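Local coordinates for protein type 3 secretion system chaperone PscE (Pseudomonas aeruginosa, PDB 2UWJ) that acts as a type III secretion chaperone that, together with PscG, keeps the needle protein PscF from polymerizing prematurely in the cytoplasm, at residues 61-64 and 65-69. Residues are numbered along the deposited sequence; the frame is centred on the assembly and turned at random.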
ATOM      1  N   LEU A  61       3.327  -6.173 -19.827  1.00 28.89           N
ATOM      2  CA  LEU A  61       3.905  -5.103 -20.655  1.00 28.85           C
ATOM      3  C   LEU A  61       2.785  -4.280 -21.281  1.00 29.90           C
ATOM      4  O   LEU A  61       2.863  -3.045 -21.377  1.00 29.07           O
ATOM      5  CB  LEU A  61       4.806  -5.709 -21.756  1.00 29.17           C
ATOM      6  CG  LEU A  61       6.141  -6.211 -21.153  1.00 29.18           C
ATOM      7  CD1 LEU A  61       6.788  -7.225 -22.118  1.00 28.39           C
ATOM      8  CD2 LEU A  61       7.096  -5.014 -20.940  1.00 29.14           C
ATOM      9  N   GLY A  62       1.733  -4.974 -21.699  1.00 28.47           N
ATOM     10  CA  GLY A  62       0.598  -4.284 -22.286  1.00 28.69           C
ATOM     11  C   GLY A  62      -0.113  -3.421 -21.217  1.00 28.24           C
ATOM     12  O   GLY A  62      -0.508  -2.294 -21.460  1.00 26.65           O
ATOM     13  N   ILE A  63      -0.287  -3.929 -20.012  1.00 25.58           N
ATOM     14  CA  ILE A  63      -0.938  -3.082 -19.011  1.00 24.37           C
ATOM     15  C   ILE A  63      -0.002  -1.878 -18.693  1.00 28.53           C
ATOM     16  O   ILE A  63      -0.455  -0.741 -18.647  1.00 26.26           O
ATOM     17  CB  ILE A  63      -1.238  -3.897 -17.761  1.00 24.93           C
ATOM     18  CG1 ILE A  63      -2.344  -4.946 -18.116  1.00 22.89           C
ATOM     19  CG2 ILE A  63      -1.594  -2.911 -16.543  1.00 21.33           C
ATOM     20  CD1 ILE A  63      -2.461  -6.076 -17.135  1.00 24.02           C
ATOM     21  N   LEU A  64       1.299  -2.127 -18.504  1.00 28.12           N
ATOM     22  CA  LEU A  64       2.247  -1.048 -18.176  1.00 27.79           C
ATOM     23  C   LEU A  64       2.209   0.072 -19.224  1.00 31.62           C
ATOM     24  O   LEU A  64       2.187   1.259 -18.884  1.00 29.24           O
ATOM     25  CB  LEU A  64       3.660  -1.589 -18.072  1.00 27.37           C
ATOM     26  CG  LEU A  64       4.738  -0.544 -17.696  1.00 32.33           C
ATOM     27  CD1 LEU A  64       4.406   0.157 -16.321  1.00 26.67           C
ATOM     28  CD2 LEU A  64       6.099  -1.318 -17.575  1.00 28.81           C
ATOM     29  N   SER A  65       2.145  -0.307 -20.487  1.00 30.01           N
ATOM     30  CA  SER A  65       2.056   0.681 -21.555  1.00 35.47           C
ATOM     31  C   SER A  65       0.825   1.524 -21.413  1.00 34.70           C
ATOM     32  O   SER A  65       0.891   2.736 -21.576  1.00 37.75           O
ATOM     33  CB  SER A  65       2.015   0.025 -22.934  1.00 37.01           C
ATOM     34  OG  SER A  65       3.286  -0.495 -23.213  1.00 51.15           O
ATOM     35  N   GLN A  66      -0.306   0.902 -21.132  1.00 38.37           N
ATOM     36  CA  GLN A  66      -1.542   1.669 -20.954  1.00 39.66           C
ATOM     37  C   GLN A  66      -1.511   2.540 -19.676  1.00 41.90           C
ATOM     38  O   GLN A  66      -2.052   3.660 -19.652  1.00 39.47           O
ATOM     39  CB  GLN A  66      -2.746   0.729 -20.898  1.00 42.86           C
ATOM     40  CG  GLN A  66      -4.000   1.341 -21.546  1.00 56.12           C
ATOM     41  CD  GLN A  66      -5.133   1.589 -20.558  1.00 61.62           C
ATOM     42  OE1 GLN A  66      -5.014   2.393 -19.622  1.00 69.58           O
ATOM     43  NE2 GLN A  66      -6.250   0.906 -20.768  1.00 65.91           N
ATOM     44  N   LEU A  67      -0.890   2.047 -18.607  1.00 32.98           N
ATOM     45  CA  LEU A  67      -0.833   2.844 -17.372  1.00 35.73           C
ATOM     46  C   LEU A  67       0.078   4.098 -17.501  1.00 41.98           C
ATOM     47  O   LEU A  67      -0.123   5.108 -16.816  1.00 38.92           O
ATOM     48  CB  LEU A  67      -0.320   1.977 -16.192  1.00 31.35           C
ATOM     49  CG  LEU A  67      -1.219   0.779 -15.768  1.00 28.56           C
ATOM     50  CD1 LEU A  67      -0.614   0.068 -14.524  1.00 25.56           C
ATOM     51  CD2 LEU A  67      -2.604   1.272 -15.425  1.00 29.93           C
ATOM     52  N   THR A  68       1.078   4.021 -18.370  1.00 40.73           N
ATOM     53  CA  THR A  68       2.043   5.091 -18.508  1.00 45.83           C
ATOM     54  C   THR A  68       1.965   5.899 -19.776  1.00 51.39           C
ATOM     55  O   THR A  68       2.811   6.764 -19.989  1.00 49.62           O
ATOM     56  CB  THR A  68       3.482   4.546 -18.454  1.00 43.83           C
ATOM     57  OG1 THR A  68       3.687   3.659 -19.561  1.00 40.07           O
ATOM     58  CG2 THR A  68       3.735   3.811 -17.150  1.00 44.43           C
ATOM     59  N   GLU A  69       0.985   5.636 -20.628  1.00 56.82           N
ATOM     60  CA  GLU A  69       0.925   6.380 -21.872  1.00 66.20           C
ATOM     61  C   GLU A  69       0.390   7.778 -21.636  1.00 71.28           C
ATOM     62  O   GLU A  69      -0.567   7.962 -20.861  1.00 71.96           O
ATOM     63  CB  GLU A  69       0.065   5.655 -22.888  1.00 66.52           C
ATOM     64  CG  GLU A  69      -1.405   5.846 -22.693  1.00 72.61           C
ATOM     65  CD  GLU A  69      -2.183   5.036 -23.695  1.00 75.91           C
ATOM     66  OE1 GLU A  69      -3.430   5.136 -23.698  1.00 78.38           O
ATOM     67  OE2 GLU A  69      -1.538   4.289 -24.476  1.00 76.84           O
TER
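Residues 61-64 run without a gap into 65-69 as consecutive helical turns near the end of helix 44-68, joined by i to i+4 hydrogen bonds: S65 N to L61 O, Q66 N to G62 O, L67 N to I63 O and T68 N to L64 O. The shortest, L67 N to I63 O at 2.8 Å, runs nearly along the C=O axis, while the last is more bent, with an N-H...O angle of 138°. L64 O also accepts a bond from T68 OG1 at 2.9 Å, and the two donors of T68 reach it from opposite faces of the carbonyl plane. Threonine suits this place because its hydroxyl can return a bond to a backbone carbonyl while its methyl CG2 meets L64 CD1, 3.8 Å away; chi1 of 63° puts OG1 between backbone N and carbonyl carbon, within reach of L64 O. Helix 44-68 pairs with helix 18-40 in a helical hairpin. Here L61 packs on L27 and L31, while L64 and L67 both meet L12 of helix 7-12 of the same chain, as befits branched apolar side chains between helices. I63 and L67, one turn apart, run alongside each other in the same direction, I63 CG2 resting 3.7 Å from L67 CD1, and these branched apolar side chains present a joint face to the PscG chain, I63 packing on its C21 and L67 on its Q19. A polar amide suits partly exposed Q66, whose NE2 makes a weak hydrogen bond to the backbone O of Q19 of PscG.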